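Local coordinates for putative alpha-L-fucosidase (Bacteroides thetaiotaomicron VPI-5482, PDB 3GZA), which probably hydrolyses alpha-L-fucosidic bonds and belongs to glycoside hydrolase family 29, whose catalytic domain is a TIM barrel, at residues S91-Y96 and V166-T171; L78-E83 and G87-D92; D194-V199 and C206-N211. All blocks are in the same frame, centred on the assembly; numbering follows the deposited sequence.

Interaction 1 of 3, residues S91-Y96 and V166-T171; sequences SDVNPY and VTELCT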
loop_
_atom_site.group_PDB
_atom_site.type_symbol
_atom_site.label_atom_id
_atom_site.label_comp_id
_atom_site.label_asym_id
_atom_site.label_seq_id
_atom_site.Cartn_x
_atom_site.Cartn_y
_atom_site.Cartn_z
ATOM N N SER A 91 -5.326 8.642 5.859
ATOM C CA SER A 91 -6.321 7.584 5.678
ATOM C C SER A 91 -6.018 6.400 6.583
ATOM O O SER A 91 -4.861 6.143 6.897
ATOM C CB SER A 91 -6.287 7.043 4.237
ATOM O OG SER A 91 -7.263 6.036 4.021
ATOM N N ASP A 92 -7.086 5.756 7.039
ATOM C CA ASP A 92 -6.991 4.526 7.832
ATOM C C ASP A 92 -7.307 3.265 7.018
ATOM O O ASP A 92 -7.428 2.167 7.581
ATOM C CB ASP A 92 -7.940 4.643 9.000
ATOM C CG ASP A 92 -7.634 5.862 9.848
ATOM O OD1 ASP A 92 -6.453 6.004 10.259
ATOM O OD2 ASP A 92 -8.574 6.658 10.139
ATOM N N VAL A 93 -7.462 3.448 5.709
ATOM C CA VAL A 93 -7.794 2.350 4.814
ATOM C C VAL A 93 -6.876 2.231 3.636
ATOM O O VAL A 93 -6.629 1.095 3.181
ATOM C CB VAL A 93 -9.307 2.375 4.370
ATOM C CG1 VAL A 93 -10.215 2.345 5.609
ATOM C CG2 VAL A 93 -9.617 3.619 3.522
ATOM N N ASN A 94 -6.387 3.357 3.128
ATOM C CA ASN A 94 -5.367 3.343 2.075
ATOM C C ASN A 94 -4.033 3.647 2.749
ATOM O O ASN A 94 -3.821 4.785 3.131
ATOM C CB ASN A 94 -5.647 4.455 1.081
ATOM C CG ASN A 94 -4.595 4.523 -0.028
ATOM O OD1 ASN A 94 -3.706 3.700 -0.097
ATOM N ND2 ASN A 94 -4.658 5.575 -0.840
ATOM N N PRO A 95 -3.168 2.648 2.959
ATOM C CA PRO A 95 -1.897 2.886 3.679
ATOM C C PRO A 95 -0.909 3.703 2.840
ATOM O O PRO A 95 0.068 4.259 3.375
ATOM C CB PRO A 95 -1.335 1.474 3.894
ATOM C CG PRO A 95 -1.956 0.660 2.738
ATOM C CD PRO A 95 -3.311 1.269 2.493
ATOM N N TYR A 96 -1.164 3.772 1.531
ATOM C CA TYR A 96 -0.331 4.532 0.602
ATOM C C TYR A 96 -0.810 5.964 0.571
ATOM O O TYR A 96 -1.531 6.407 -0.331
ATOM C CB TYR A 96 -0.470 3.935 -0.790
ATOM C CG TYR A 96 0.583 4.280 -1.796
ATOM C CD1 TYR A 96 1.936 4.265 -1.476
ATOM C CD2 TYR A 96 0.251 4.532 -3.120
ATOM C CE1 TYR A 96 2.921 4.481 -2.441
ATOM C CE2 TYR A 96 1.246 4.772 -4.066
ATOM C CZ TYR A 96 2.558 4.740 -3.722
ATOM O OH TYR A 96 3.540 4.865 -4.696
ATOM N N VAL A 166 -13.921 6.957 0.086
ATOM C CA VAL A 166 -14.973 7.952 -0.145
ATOM C C VAL A 166 -15.630 8.297 1.164
ATOM O O VAL A 166 -15.920 9.445 1.430
ATOM C CB VAL A 166 -15.948 7.469 -1.215
ATOM C CG1 VAL A 166 -17.190 8.384 -1.366
ATOM C CG2 VAL A 166 -15.255 7.340 -2.586
ATOM N N THR A 167 -15.847 7.310 2.003
ATOM C CA THR A 167 -16.503 7.571 3.297
ATOM C C THR A 167 -15.623 8.497 4.142
ATOM O O THR A 167 -16.133 9.452 4.770
ATOM C CB THR A 167 -16.804 6.261 4.047
ATOM O OG1 THR A 167 -17.671 5.449 3.248
ATOM C CG2 THR A 167 -17.537 6.528 5.394
ATOM N N GLU A 168 -14.331 8.229 4.188
ATOM C CA GLU A 168 -13.429 9.108 4.974
ATOM C C GLU A 168 -13.537 10.533 4.473
ATOM O O GLU A 168 -13.630 11.497 5.268
ATOM C CB GLU A 168 -11.969 8.633 4.880
ATOM C CG GLU A 168 -11.689 7.344 5.597
ATOM C CD GLU A 168 -10.250 6.890 5.518
ATOM O OE1 GLU A 168 -9.549 7.268 4.567
ATOM O OE2 GLU A 168 -9.847 6.097 6.423
ATOM N N LEU A 169 -13.414 10.691 3.161
ATOM C CA LEU A 169 -13.419 12.019 2.540
ATOM C C LEU A 169 -14.722 12.758 2.699
ATOM O O LEU A 169 -14.733 13.997 2.796
ATOM C CB LEU A 169 -12.949 11.925 1.100
ATOM C CG LEU A 169 -11.480 11.490 0.940
ATOM C CD1 LEU A 169 -11.144 10.931 -0.464
ATOM C CD2 LEU A 169 -10.445 12.599 1.377
ATOM N N CYS A 170 -15.819 12.007 2.805
ATOM C CA CYS A 170 -17.179 12.600 2.969
ATOM C C CYS A 170 -17.598 12.813 4.404
ATOM O O CYS A 170 -18.666 13.380 4.641
ATOM C CB CYS A 170 -18.239 11.740 2.273
ATOM S SG CYS A 170 -18.172 11.775 0.458
ATOM N N THR A 171 -16.807 12.329 5.367
ATOM C CA THR A 171 -17.184 12.456 6.781
ATOM C C THR A 171 -16.223 13.255 7.642
ATOM O O THR A 171 -16.631 13.701 8.712
ATOM C CB THR A 171 -17.392 11.077 7.453
ATOM O OG1 THR A 171 -16.163 10.306 7.336
ATOM C CG2 THR A 171 -18.573 10.335 6.748
#
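Glu-168 leaves helix 148-171 with CG anti to its carbonyl carbon (chi1 -70°) and an extended chain beyond, which carries the carboxylate across to the loop residues 91-96. There Ser-91 turns OG anti to its own N (chi1 -179°), facing the same carboxylate. The two oxygens divide the work. Ser-91 OG donates to Glu-168 OE1 at 2.7 Å, on the syn lone pair, while the backbone N of Asp-92 donates to Glu-168 OE2 at 2.8 Å, also from the syn side but 19° out of the carboxylate plane. Having given its proton, Ser-91 OG accepts from Val-93 N (3.1 Å) and Asn-94 N (3.0 Å), an ST turn together with an ST motif that winds the loop round the hydroxyl. The Val-93 side chain comes to meet that of Glu-168 head-on, CG2 3.8 Å from Glu-168 OE1. Trp-89 NE1 is a further donor to OE1. The carboxylate of Asp-92, its plane nearly perpendicular to that of Glu-168, brings OD2 to 4.0 Å from Glu-168 OE2; Arg-172 forms a salt bridge with Asp-92 and a long, weak ion pair with Glu-168. These donors and the arginine would be expected to stabilise Glu-168 as a carboxylate beside a second acid, pinning the barrel loop to the helix through one buried anion.

Interaction 2 of 3, residues L78-E83 and G87-D92; sequences LTATHE and GLWQSD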
loop_
_atom_site.group_PDB
_atom_site.type_symbol
_atom_site.label_atom_id
_atom_site.label_comp_id
_atom_site.label_asym_id
_atom_site.label_seq_id
_atom_site.Cartn_x
_atom_site.Cartn_y
_atom_site.Cartn_z
ATOM N N LEU A 78 -9.397 19.526 -4.972
ATOM C CA LEU A 78 -8.092 18.898 -4.901
ATOM C C LEU A 78 -8.152 17.418 -5.179
ATOM O O LEU A 78 -9.066 16.751 -4.736
ATOM C CB LEU A 78 -7.530 19.061 -3.466
ATOM C CG LEU A 78 -6.211 18.355 -3.160
ATOM C CD1 LEU A 78 -5.039 18.831 -4.063
ATOM C CD2 LEU A 78 -5.795 18.459 -1.645
ATOM N N THR A 79 -7.202 16.923 -5.972
ATOM C CA THR A 79 -7.064 15.503 -6.221
ATOM C C THR A 79 -6.555 14.801 -4.964
ATOM O O THR A 79 -5.348 14.824 -4.661
ATOM C CB THR A 79 -6.109 15.209 -7.381
ATOM O OG1 THR A 79 -4.830 15.755 -7.068
ATOM C CG2 THR A 79 -6.594 15.811 -8.700
ATOM N N ALA A 80 -7.449 14.182 -4.211
ATOM C CA ALA A 80 -7.063 13.382 -3.072
ATOM C C ALA A 80 -6.273 12.159 -3.489
ATOM O O ALA A 80 -5.350 11.746 -2.786
ATOM C CB ALA A 80 -8.290 12.970 -2.270
ATOM N N THR A 81 -6.704 11.546 -4.577
ATOM C CA THR A 81 -5.934 10.513 -5.308
ATOM C C THR A 81 -6.096 10.814 -6.809
ATOM O O THR A 81 -6.982 11.594 -7.220
ATOM C CB THR A 81 -6.412 9.086 -5.152
ATOM O OG1 THR A 81 -7.768 8.956 -5.680
ATOM C CG2 THR A 81 -6.375 8.632 -3.671
ATOM N N HIS A 82 -5.229 10.197 -7.610
ATOM C CA HIS A 82 -5.252 10.367 -9.034
ATOM C C HIS A 82 -4.966 9.016 -9.672
ATOM O O HIS A 82 -5.885 8.200 -9.772
ATOM C CB HIS A 82 -4.412 11.556 -9.504
ATOM C CG HIS A 82 -4.574 11.856 -10.946
ATOM N ND1 HIS A 82 -3.652 11.476 -11.879
ATOM C CD2 HIS A 82 -5.570 12.473 -11.625
ATOM C CE1 HIS A 82 -4.057 11.850 -13.080
ATOM N NE2 HIS A 82 -5.241 12.441 -12.962
ATOM N N GLU A 83 -3.722 8.740 -10.101
ATOM C CA GLU A 83 -3.381 7.502 -10.755
ATOM C C GLU A 83 -2.362 6.633 -10.036
ATOM O O GLU A 83 -2.320 5.445 -10.282
ATOM C CB GLU A 83 -2.812 7.788 -12.153
ATOM C CG GLU A 83 -3.842 8.372 -13.143
ATOM C CD GLU A 83 -3.204 9.016 -14.363
ATOM O OE1 GLU A 83 -1.985 9.356 -14.330
ATOM O OE2 GLU A 83 -3.939 9.266 -15.323
ATOM N N GLY A 87 -2.568 8.741 -1.602
ATOM C CA GLY A 87 -3.565 9.629 -1.104
ATOM C C GLY A 87 -3.051 10.790 -0.258
ATOM O O GLY A 87 -2.252 10.604 0.637
ATOM N N LEU A 88 -3.542 11.991 -0.535
ATOM C CA LEU A 88 -3.101 13.225 0.124
ATOM C C LEU A 88 -3.835 13.542 1.428
ATOM O O LEU A 88 -4.065 14.708 1.763
ATOM C CB LEU A 88 -3.207 14.409 -0.842
ATOM C CG LEU A 88 -2.439 14.255 -2.162
ATOM C CD1 LEU A 88 -2.553 15.601 -2.927
ATOM C CD2 LEU A 88 -0.986 13.884 -1.906
ATOM N N TRP A 89 -4.145 12.524 2.224
ATOM C CA TRP A 89 -4.803 12.708 3.503
ATOM C C TRP A 89 -4.326 11.621 4.466
ATOM O O TRP A 89 -3.620 10.693 4.064
ATOM C CB TRP A 89 -6.344 12.759 3.376
ATOM C CG TRP A 89 -7.082 11.459 3.175
ATOM C CD1 TRP A 89 -7.809 10.789 4.110
ATOM C CD2 TRP A 89 -7.190 10.681 1.963
ATOM N NE1 TRP A 89 -8.382 9.683 3.550
ATOM C CE2 TRP A 89 -8.022 9.596 2.244
ATOM C CE3 TRP A 89 -6.731 10.843 0.660
ATOM C CZ2 TRP A 89 -8.311 8.615 1.286
ATOM C CZ3 TRP A 89 -7.062 9.878 -0.319
ATOM C CH2 TRP A 89 -7.840 8.786 0.020
ATOM N N GLN A 90 -4.780 11.747 5.715
ATOM C CA GLN A 90 -4.523 10.752 6.775
ATOM C C GLN A 90 -5.597 9.661 6.669
ATOM O O GLN A 90 -6.610 9.705 7.353
ATOM C CB GLN A 90 -4.590 11.399 8.133
ATOM C CG GLN A 90 -3.384 12.277 8.400
ATOM C CD GLN A 90 -2.106 11.494 8.741
ATOM O OE1 GLN A 90 -2.097 10.662 9.653
ATOM N NE2 GLN A 90 -1.037 11.773 8.004
ATOM N N SER A 91 -5.326 8.642 5.859
ATOM C CA SER A 91 -6.321 7.584 5.678
ATOM C C SER A 91 -6.018 6.400 6.583
ATOM O O SER A 91 -4.861 6.143 6.897
ATOM C CB SER A 91 -6.287 7.043 4.237
ATOM O OG SER A 91 -7.263 6.036 4.021
ATOM N N ASP A 92 -7.086 5.756 7.039
ATOM C CA ASP A 92 -6.991 4.526 7.832
ATOM C C ASP A 92 -7.307 3.265 7.018
ATOM O O ASP A 92 -7.428 2.167 7.581
ATOM C CB ASP A 92 -7.940 4.643 9.000
ATOM C CG ASP A 92 -7.634 5.862 9.848
ATOM O OD1 ASP A 92 -6.453 6.004 10.259
ATOM O OD2 ASP A 92 -8.574 6.658 10.139
#
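Where strand 75-79 of the TIM-barrel sheet gives way to its following loop, the chain doubles back and residues 87-89 come alongside 78-81, Ala-80 facing Leu-88 and Thr-81 facing Gly-87 at CA separations of 5.1 and 4.9 Å. One backbone bond joins them: Leu-88 N donates to Ala-80 O at 2.9 Å, nearly straight at 163° and in the carbonyl plane. The same oxygen also receives a CA-H...O contact from Gly-87 CA at 3.2 Å. A side chain at Gly-87 would run into the Trp-89 ring, so its bare backbone lets the indole fold back toward the strand end. Leu-88 reaches the other way, laying CD1 3.4 Å from Thr-79 O and against CD1 of Leu-78. Trp-89 holds CG between its backbone N and carbonyl carbon (chi1 77°), a turn that swings the six-membered ring toward Ala-80 and Thr-81. It meets them with its edge: Ala-80 O and Thr-81 CG2 both lie near the ring plane beside CZ3, and Ala-80 CB touches CZ3 and CE3. Ser-91 CB sits over one face, offset toward the rim. Val-111 of helix 110-121 and Leu-169 of helix 148-171 pack on the same indole, so the indole is enclosed between the strand end and two helices. Thr-81 OG1 turns to Gly-130 N, whereas its methyl CG2 comes within 3.6 Å of Trp-89 CZ3.

Interaction 3 of 3, residues D194-V199 and C206-N211; sequences DVEPIV and CLFYHN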
loop_
_atom_site.group_PDB
_atom_site.type_symbol
_atom_site.label_atom_id
_atom_site.label_comp_id
_atom_site.label_asym_id
_atom_site.label_seq_id
_atom_site.Cartn_x
_atom_site.Cartn_y
_atom_site.Cartn_z
ATOM N N ASP A 194 -19.830 1.239 -4.879
ATOM C CA ASP A 194 -21.179 1.693 -4.666
ATOM C C ASP A 194 -21.114 2.967 -3.807
ATOM O O ASP A 194 -21.386 2.974 -2.594
ATOM C CB ASP A 194 -21.997 0.611 -4.017
ATOM C CG ASP A 194 -23.506 0.857 -4.126
ATOM O OD1 ASP A 194 -23.928 1.885 -4.740
ATOM O OD2 ASP A 194 -24.263 0.052 -3.554
ATOM N N VAL A 195 -20.783 4.062 -4.503
ATOM C CA VAL A 195 -20.493 5.339 -3.855
ATOM C C VAL A 195 -21.633 6.344 -3.760
ATOM O O VAL A 195 -21.609 7.222 -2.901
ATOM C CB VAL A 195 -19.244 6.027 -4.496
ATOM C CG1 VAL A 195 -17.957 5.218 -4.140
ATOM C CG2 VAL A 195 -19.383 6.167 -6.037
ATOM N N GLU A 196 -22.639 6.233 -4.615
ATOM C CA GLU A 196 -23.694 7.222 -4.607
ATOM C C GLU A 196 -24.420 7.210 -3.258
ATOM O O GLU A 196 -24.698 8.288 -2.713
ATOM C CB GLU A 196 -24.674 7.054 -5.786
ATOM C CG GLU A 196 -25.603 8.219 -5.866
ATOM C CD GLU A 196 -26.857 7.966 -6.673
ATOM O OE1 GLU A 196 -26.952 6.950 -7.425
ATOM O OE2 GLU A 196 -27.783 8.813 -6.545
ATOM N N PRO A 197 -24.696 6.028 -2.681
ATOM C CA PRO A 197 -25.368 6.072 -1.375
ATOM C C PRO A 197 -24.554 6.704 -0.278
ATOM O O PRO A 197 -25.131 7.257 0.668
ATOM C CB PRO A 197 -25.591 4.599 -1.043
ATOM C CG PRO A 197 -25.580 3.913 -2.344
ATOM C CD PRO A 197 -24.588 4.625 -3.165
ATOM N N ILE A 198 -23.242 6.579 -0.377
ATOM C CA ILE A 198 -22.327 7.180 0.623
ATOM C C ILE A 198 -22.389 8.705 0.517
ATOM O O ILE A 198 -22.560 9.405 1.519
ATOM C CB ILE A 198 -20.895 6.688 0.442
ATOM C CG1 ILE A 198 -20.800 5.194 0.662
ATOM C CG2 ILE A 198 -19.926 7.395 1.427
ATOM C CD1 ILE A 198 -19.451 4.660 0.193
ATOM N N VAL A 199 -22.315 9.206 -0.704
ATOM C CA VAL A 199 -22.373 10.651 -0.936
ATOM C C VAL A 199 -23.772 11.144 -0.533
ATOM O O VAL A 199 -23.931 12.172 0.158
ATOM C CB VAL A 199 -21.985 11.003 -2.376
ATOM C CG1 VAL A 199 -22.179 12.540 -2.607
ATOM C CG2 VAL A 199 -20.569 10.553 -2.680
ATOM N N CYS A 206 -23.928 17.857 -1.785
ATOM C CA CYS A 206 -22.733 17.791 -2.600
ATOM C C CYS A 206 -23.018 17.325 -4.014
ATOM O O CYS A 206 -23.766 16.388 -4.221
ATOM C CB CYS A 206 -21.706 16.866 -1.916
ATOM S SG CYS A 206 -20.134 16.623 -2.758
ATOM N N LEU A 207 -22.427 17.980 -5.007
ATOM C CA LEU A 207 -22.599 17.554 -6.395
ATOM C C LEU A 207 -21.892 16.242 -6.574
ATOM O O LEU A 207 -20.716 16.112 -6.234
ATOM C CB LEU A 207 -22.048 18.588 -7.373
ATOM C CG LEU A 207 -22.714 19.971 -7.349
ATOM C CD1 LEU A 207 -21.734 21.114 -7.861
ATOM C CD2 LEU A 207 -24.085 19.962 -8.074
ATOM N N PHE A 208 -22.601 15.283 -7.129
ATOM C CA PHE A 208 -22.082 13.922 -7.362
ATOM C C PHE A 208 -21.689 13.834 -8.850
ATOM O O PHE A 208 -22.555 13.926 -9.746
ATOM C CB PHE A 208 -23.135 12.884 -7.029
ATOM C CG PHE A 208 -22.680 11.471 -7.246
ATOM C CD1 PHE A 208 -21.968 10.781 -6.263
ATOM C CD2 PHE A 208 -22.943 10.823 -8.458
ATOM C CE1 PHE A 208 -21.543 9.494 -6.481
ATOM C CE2 PHE A 208 -22.514 9.543 -8.669
ATOM C CZ PHE A 208 -21.831 8.867 -7.696
ATOM N N TYR A 209 -20.383 13.696 -9.125
ATOM C CA TYR A 209 -19.890 13.670 -10.487
ATOM C C TYR A 209 -18.842 12.576 -10.580
ATOM O O TYR A 209 -17.660 12.831 -10.271
ATOM C CB TYR A 209 -19.374 15.062 -10.856
ATOM C CG TYR A 209 -18.839 15.128 -12.234
ATOM C CD1 TYR A 209 -19.679 15.116 -13.327
ATOM C CD2 TYR A 209 -17.480 15.215 -12.462
ATOM C CE1 TYR A 209 -19.178 15.139 -14.606
ATOM C CE2 TYR A 209 -16.971 15.198 -13.777
ATOM C CZ TYR A 209 -17.833 15.148 -14.820
ATOM O OH TYR A 209 -17.440 15.108 -16.134
ATOM N N HIS A 210 -19.158 11.370 -11.053
ATOM C CA HIS A 210 -20.397 10.898 -11.640
ATOM C C HIS A 210 -20.239 9.394 -11.780
ATOM O O HIS A 210 -19.159 8.864 -11.579
ATOM C CB HIS A 210 -20.610 11.498 -13.049
ATOM C CG HIS A 210 -19.458 11.302 -13.964
ATOM N ND1 HIS A 210 -19.466 10.397 -14.997
ATOM C CD2 HIS A 210 -18.248 11.925 -14.013
ATOM C CE1 HIS A 210 -18.309 10.461 -15.639
ATOM N NE2 HIS A 210 -17.565 11.404 -15.086
ATOM N N ASN A 211 -21.325 8.703 -12.092
ATOM C CA ASN A 211 -21.240 7.281 -12.417
ATOM C C ASN A 211 -22.313 6.918 -13.446
ATOM O O ASN A 211 -22.969 7.802 -14.006
ATOM C CB ASN A 211 -21.234 6.396 -11.179
ATOM C CG ASN A 211 -22.587 6.264 -10.526
ATOM O OD1 ASN A 211 -23.568 6.890 -10.949
ATOM N ND2 ASN A 211 -22.638 5.475 -9.451
HETATM O O HOH W 1 -25.280 4.778 -8.231
#
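Phe-208 points its ring from strand 207-209 toward residues 195-199, where Val-195, Glu-196 and Val-199 receive it. With CG anti to the backbone N (chi1 180°), the ring stands out from the strand and offers one face to Glu-196 and its edge to the two valines. Glu-196 CG lies above the ring centre, 4.2 Å from the centroid and only 8° off the normal, a CH-pi contact made by the aliphatic part of an acidic side chain. The backbone joins in, Glu-196 CA approaching Phe-208 CE1 at 3.6 Å. Val-199 comes to the edge near the ring plane, CG2 3.9 Å from Phe-208 CD1, and its other methyl, CG1, leans toward Cys-206 CB. Val-195 CG2 meets the same rim farther out, 4.0 Å from Phe-208 CE1, the two side chains crossing at about a right angle. Strand 178-181, helix 196-202 and strand 207-209 form a beta-alpha-beta unit of the TIM barrel, and this ring fills the interface between the helix and the second strand; Phe-181 of the first strand packs against both Val-195 and Phe-208. Were the ring cut back to a methyl, as with an alanine here, a gap would probably open under Glu-196 CG, leaving Val-199 without the ring edge it packs on and Val-195 with less aromatic contact. Beyond the ring, the extended Glu-196 chain carries its carboxylate to a salt bridge with Arg-214 through OE2. A water donates to Glu-196 OE1 at 2.9 Å and accepts from Asn-211 ND2 at 3.0 Å, while Asn-211 OD1 takes the backbone N atoms of Asp-213 and Arg-214.

Overall arrangement
All three contacts lie in the TIM-barrel part of the chain. Interactions 2 and 3 are buried and largely apolar, each setting a barrel strand against the chain that follows or precedes it, with an aromatic ring as filling; they reach the same sheet but stay about 11 Å apart at their nearest atoms. Interaction 1 is partly buried, close to the second subunit, and chiefly polar. It shares Ser-91 and Asp-92 with interaction 2, and Trp-89 serves both, its polar edge turned to one and its ring to the other, with Leu-169 packed on the indole. Helix 148-171 also touches interaction 3, Val-166 meeting Val-195 and Ile-198, so this helix reaches both interaction 2 and interaction 3.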